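Local coordinates for protein TRAP dicarboxylate transporter, DctP subunit (Ochrobactrum anthropi, PDB 4P47) that probably binds a small solute, perhaps a dicarboxylate, in the bacterial periplasm and delivers it to a TRAP-type membrane transporter, at residues A[200-204]-A[205-209]; A[298-301]-A[302-306]. All coordinates share one frame; numbering follows the deposited sequence.

In the fold
Contact 1 and contact 2 each run along a single piece of chain, at opposite ends of two different helices: 200-209 covers the last turn of helix 196-205 and its exit, 298-306 the first turns of helix 298-312. Their centres lie about 29 Å apart; they lie on different helices and do not touch, their nearest atoms about 16 Å apart. Both are partly buried, with a few inward residues and an exposed flank. At contact 1 the regular bonding gives way to weak bonds, a glycine turn and methyl packing. At contact 2 the backbone bonding is regular, and the variety lies in the side chains: a glutamate, two arginines and the threonines between them.

Contact 1: residues A[200-204]-A[205-209]; sequences YTALE and TGTVD
This is a helix C-cap: helix 196-205 stops, and the chain turns at G206 towards strand 210-213, with A202 and L203 meeting the departing residues. The last regular bond is T205 N to T201 O, 2.9 Å long and fairly straight at 158°. One residue on, the bonding splits. G206 N reaches both A202 O at 3.0 Å and L203 O at 3.2 Å, weakly in each case, with its hydrogen aimed well off either oxygen. The OG1 of T205 is also weakly bonded to A202 O. The chi1 of T205, 67°, sets OG1 between the backbone N and the carbonyl carbon, folding the hydroxyl back over the preceding turn, while CG2 rests 3.3 Å from T201 O. G206 then takes a left-handed conformation (phi 89°), one that glycine adopts with ease.

The turn brings the V208 side chain back toward the last turn of the helix, against A202 and L203, and its two methyls divide the work: CG2 lies 3.7 Å from A202 CB, while CG1 meets L203 CD2 at 3.8 Å, the leucine and valine side chains crossing at a slant. A water beside them is hydrogen-bonded to L203 O and V208 O, at 2.8 Å from each, and so ties the frayed end of the helix to the outgoing chain. Beyond V208, D209 turns away; its carboxylate is held by a salt bridge to R158 and by the backbone N of K171, at the start of strand 171-173. Helix 196-205 joins strands 190-192 and 210-213, which both run parallel to 171-173, and the glycine-terminated C-cap closes the helical leg of this beta-alpha-beta crossover in the solute-binding fold.

Contact 2: residues A[298-301]-A[302-306]; sequences PEET and TRLRD
E300 leans over R303 and L304 one helical turn ahead, and its two carboxylate oxygens take different neighbours. E300 OE1 lies 3.7 Å from R303 CD, and E300 OE2 3.8 Å from L304 CG. The bend at chi2 (57°) carries the carboxylate forward along the helix, toward its C-terminal end, over R303 and L304. It lies within 25° of parallel to the R303 guanidinium, yet E300 OE1 stays 4.2 Å from R303 NE, too far for a salt bridge; any attraction is probably a modest one through space. L304 is buried, its side chain packing against F112 and L296.

These side chains ride on the first turns of helix 298-312, where P298 O, E299 O, E300 O and T301 O accept in order from T302 N, R303 N, L304 N and R305 N. The bond from R305 N to T301 O is the shortest of the four, 2.8 Å, and nearly straight at 170°. Ahead of P298, T297 acts as an N-cap: its OG1 accepts a hydrogen bond from E300 N, and its carbonyl oxygen receives a weak one from the buried T301 OG1.

Round the helix, T301 faces R305. The threonine methyl, T301 CG2, sits 3.5 Å from R305 NH2, and T301 O lies over one face of the guanidinium. A water at the edge of that group, in its plane, is weakly bonded to R305 NH2 and donates to P298 O at 3.0 Å. The firmer partner of NH2 is F112 O, in the loop that also touches L304, while NE has the like-charged R335 nearby.

Contact 1: residues A[200-204]-A[205-209]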
loop_
_atom_site.group_PDB
_atom_site.type_symbol
_atom_site.label_atom_id
_atom_site.label_comp_id
_atom_site.label_asym_id
_atom_site.label_seq_id
_atom_site.Cartn_x
_atom_site.Cartn_y
_atom_site.Cartn_z
ATOM N N TYR A 200 -1.351 -20.448 5.214
ATOM C CA TYR A 200 -0.189 -21.341 5.141
ATOM C C TYR A 200 -0.627 -22.803 4.964
ATOM O O TYR A 200 -0.125 -23.537 4.102
ATOM C CB TYR A 200 0.691 -21.219 6.393
ATOM C CG TYR A 200 1.835 -22.215 6.394
ATOM C CD1 TYR A 200 1.621 -23.527 6.794
ATOM C CD2 TYR A 200 3.117 -21.850 5.992
ATOM C CE1 TYR A 200 2.637 -24.450 6.778
ATOM C CE2 TYR A 200 4.135 -22.774 5.992
ATOM C CZ TYR A 200 3.882 -24.072 6.391
ATOM O OH TYR A 200 4.909 -25.000 6.381
ATOM N N THR A 201 -1.582 -23.235 5.780
ATOM C CA THR A 201 -1.982 -24.637 5.782
ATOM C C THR A 201 -2.769 -24.975 4.523
ATOM O O THR A 201 -2.619 -26.068 3.974
ATOM C CB THR A 201 -2.786 -25.021 7.043
ATOM O OG1 THR A 201 -2.071 -24.598 8.210
ATOM C CG2 THR A 201 -2.988 -26.512 7.110
ATOM N N ALA A 202 -3.596 -24.051 4.031
ATOM C CA ALA A 202 -4.300 -24.292 2.773
ATOM C C ALA A 202 -3.325 -24.387 1.594
ATOM O O ALA A 202 -3.532 -25.169 0.679
ATOM C CB ALA A 202 -5.371 -23.233 2.522
ATOM N N LEU A 203 -2.254 -23.590 1.622
ATOM C CA LEU A 203 -1.204 -23.716 0.615
ATOM C C LEU A 203 -0.472 -25.046 0.751
ATOM O O LEU A 203 -0.147 -25.694 -0.234
ATOM C CB LEU A 203 -0.209 -22.556 0.700
ATOM C CG LEU A 203 -0.766 -21.160 0.374
ATOM C CD1 LEU A 203 0.228 -20.114 0.779
ATOM C CD2 LEU A 203 -1.128 -21.017 -1.080
ATOM N N GLU A 204 -0.217 -25.448 1.986
ATOM C CA GLU A 204 0.453 -26.730 2.224
ATOM C C GLU A 204 -0.365 -27.896 1.666
ATOM O O GLU A 204 0.187 -28.774 1.004
ATOM C CB GLU A 204 0.666 -26.912 3.706
ATOM C CG GLU A 204 1.471 -28.142 4.052
ATOM C CD GLU A 204 1.658 -28.340 5.557
ATOM O OE1 GLU A 204 0.985 -27.678 6.384
ATOM O OE2 GLU A 204 2.490 -29.206 5.903
ATOM N N THR A 205 -1.667 -27.922 1.919
ATOM C CA THR A 205 -2.486 -29.053 1.466
ATOM C C THR A 205 -2.767 -28.961 -0.029
ATOM O O THR A 205 -3.111 -29.962 -0.667
ATOM C CB THR A 205 -3.835 -29.169 2.218
ATOM O OG1 THR A 205 -4.666 -28.064 1.883
ATOM C CG2 THR A 205 -3.641 -29.206 3.726
ATOM N N GLY A 206 -2.606 -27.775 -0.600
ATOM C CA GLY A 206 -2.811 -27.601 -2.025
ATOM C C GLY A 206 -4.219 -27.252 -2.459
ATOM O O GLY A 206 -4.491 -27.151 -3.645
ATOM N N THR A 207 -5.140 -27.039 -1.532
ATOM C CA THR A 207 -6.464 -26.659 -1.979
ATOM C C THR A 207 -6.442 -25.250 -2.575
ATOM O O THR A 207 -7.308 -24.872 -3.348
ATOM C CB THR A 207 -7.477 -26.773 -0.853
ATOM O OG1 THR A 207 -6.981 -26.072 0.284
ATOM C CG2 THR A 207 -7.680 -28.248 -0.499
ATOM N N VAL A 208 -5.445 -24.470 -2.182
ATOM C CA VAL A 208 -5.141 -23.188 -2.783
ATOM C C VAL A 208 -3.778 -23.331 -3.471
ATOM O O VAL A 208 -2.871 -23.860 -2.874
ATOM C CB VAL A 208 -5.085 -22.141 -1.655
ATOM C CG1 VAL A 208 -4.798 -20.802 -2.212
ATOM C CG2 VAL A 208 -6.408 -22.164 -0.876
ATOM N N ASP A 209 -3.653 -22.897 -4.718
ATOM C CA ASP A 209 -2.403 -23.011 -5.478
ATOM C C ASP A 209 -1.402 -21.913 -5.111
ATOM O O ASP A 209 -0.193 -22.131 -5.159
ATOM C CB ASP A 209 -2.656 -22.914 -6.985
ATOM C CG ASP A 209 -3.495 -24.045 -7.511
ATOM O OD1 ASP A 209 -3.206 -25.194 -7.133
ATOM O OD2 ASP A 209 -4.407 -23.795 -8.310
HETATM O O HOH W 1 -0.125 -24.534 -2.774
#

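Contact 2: residues A[298-301]-A[302-306]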
loop_
_atom_site.group_PDB
_atom_site.type_symbol
_atom_site.label_atom_id
_atom_site.label_comp_id
_atom_site.label_asym_id
_atom_site.label_seq_id
_atom_site.Cartn_x
_atom_site.Cartn_y
_atom_site.Cartn_z
ATOM N N PRO A 298 8.565 -4.551 -18.874
ATOM C CA PRO A 298 7.489 -3.569 -18.935
ATOM C C PRO A 298 6.474 -3.927 -20.007
ATOM O O PRO A 298 5.300 -3.606 -19.884
ATOM C CB PRO A 298 8.221 -2.272 -19.323
ATOM C CG PRO A 298 9.606 -2.453 -18.837
ATOM C CD PRO A 298 9.903 -3.917 -18.888
ATOM N N GLU A 299 6.929 -4.561 -21.085
ATOM C CA GLU A 299 6.028 -4.876 -22.184
ATOM C C GLU A 299 5.091 -6.023 -21.791
ATOM O O GLU A 299 3.928 -6.044 -22.177
ATOM C CB GLU A 299 6.830 -5.167 -23.475
ATOM C CG GLU A 299 7.557 -3.932 -24.056
ATOM C CD GLU A 299 8.883 -3.614 -23.360
ATOM O OE1 GLU A 299 9.351 -4.419 -22.531
ATOM O OE2 GLU A 299 9.494 -2.556 -23.646
ATOM N N GLU A 300 5.565 -6.953 -20.978
ATOM C CA GLU A 300 4.681 -7.981 -20.479
ATOM C C GLU A 300 3.672 -7.397 -19.463
ATOM O O GLU A 300 2.503 -7.769 -19.459
ATOM C CB GLU A 300 5.478 -9.112 -19.862
ATOM C CG GLU A 300 4.603 -10.176 -19.290
ATOM C CD GLU A 300 3.626 -10.787 -20.288
ATOM O OE1 GLU A 300 4.003 -11.021 -21.459
ATOM O OE2 GLU A 300 2.480 -11.072 -19.881
ATOM N N THR A 301 4.124 -6.478 -18.616
ATOM C CA THR A 301 3.218 -5.760 -17.729
ATOM C C THR A 301 2.144 -5.059 -18.545
ATOM O O THR A 301 0.963 -5.118 -18.199
ATOM C CB THR A 301 3.984 -4.753 -16.872
ATOM O OG1 THR A 301 4.849 -5.482 -15.994
ATOM C CG2 THR A 301 3.011 -3.890 -16.064
ATOM N N THR A 302 2.541 -4.407 -19.630
ATOM C CA THR A 302 1.574 -3.717 -20.463
ATOM C C THR A 302 0.569 -4.701 -21.045
ATOM O O THR A 302 -0.612 -4.416 -21.148
ATOM C CB THR A 302 2.296 -2.935 -21.563
ATOM O OG1 THR A 302 2.998 -1.848 -20.963
ATOM C CG2 THR A 302 1.327 -2.389 -22.633
ATOM N N ARG A 303 1.040 -5.867 -21.456
ATOM C CA ARG A 303 0.160 -6.902 -21.995
ATOM C C ARG A 303 -0.904 -7.321 -20.960
ATOM O O ARG A 303 -2.082 -7.509 -21.292
ATOM C CB ARG A 303 1.009 -8.105 -22.451
ATOM C CG ARG A 303 0.341 -9.110 -23.370
ATOM C CD ARG A 303 1.373 -10.131 -23.943
ATOM N NE ARG A 303 2.198 -9.539 -24.994
ATOM C CZ ARG A 303 1.873 -9.522 -26.286
ATOM N NH1 ARG A 303 2.673 -8.946 -27.172
ATOM N NH2 ARG A 303 0.751 -10.083 -26.691
ATOM N N LEU A 304 -0.500 -7.437 -19.692
ATOM C CA LEU A 304 -1.426 -7.793 -18.607
ATOM C C LEU A 304 -2.391 -6.649 -18.326
ATOM O O LEU A 304 -3.618 -6.849 -18.246
ATOM C CB LEU A 304 -0.665 -8.144 -17.323
ATOM C CG LEU A 304 0.119 -9.443 -17.419
ATOM C CD1 LEU A 304 1.039 -9.580 -16.226
ATOM C CD2 LEU A 304 -0.798 -10.647 -17.522
ATOM N N ARG A 305 -1.860 -5.430 -18.250
ATOM C CA ARG A 305 -2.681 -4.255 -18.038
ATOM C C ARG A 305 -3.757 -4.135 -19.121
ATOM O O ARG A 305 -4.930 -3.903 -18.830
ATOM C CB ARG A 305 -1.807 -3.009 -18.037
ATOM C CG ARG A 305 -2.565 -1.735 -17.686
ATOM C CD ARG A 305 -1.685 -0.481 -17.849
ATOM N NE ARG A 305 -0.518 -0.511 -16.987
ATOM C CZ ARG A 305 0.746 -0.634 -17.385
ATOM N NH1 ARG A 305 1.066 -0.711 -18.667
ATOM N NH2 ARG A 305 1.701 -0.653 -16.476
ATOM N N ASP A 306 -3.362 -4.315 -20.376
ATOM C CA ASP A 306 -4.298 -4.173 -21.492
ATOM C C ASP A 306 -5.349 -5.281 -21.465
ATOM O O ASP A 306 -6.510 -5.052 -21.798
ATOM C CB ASP A 306 -3.566 -4.153 -22.838
ATOM C CG ASP A 306 -2.749 -2.874 -23.048
ATOM O OD1 ASP A 306 -2.933 -1.905 -22.291
ATOM O OD2 ASP A 306 -1.924 -2.852 -23.982
HETATM O O HOH W 2 4.417 -1.232 -18.332
#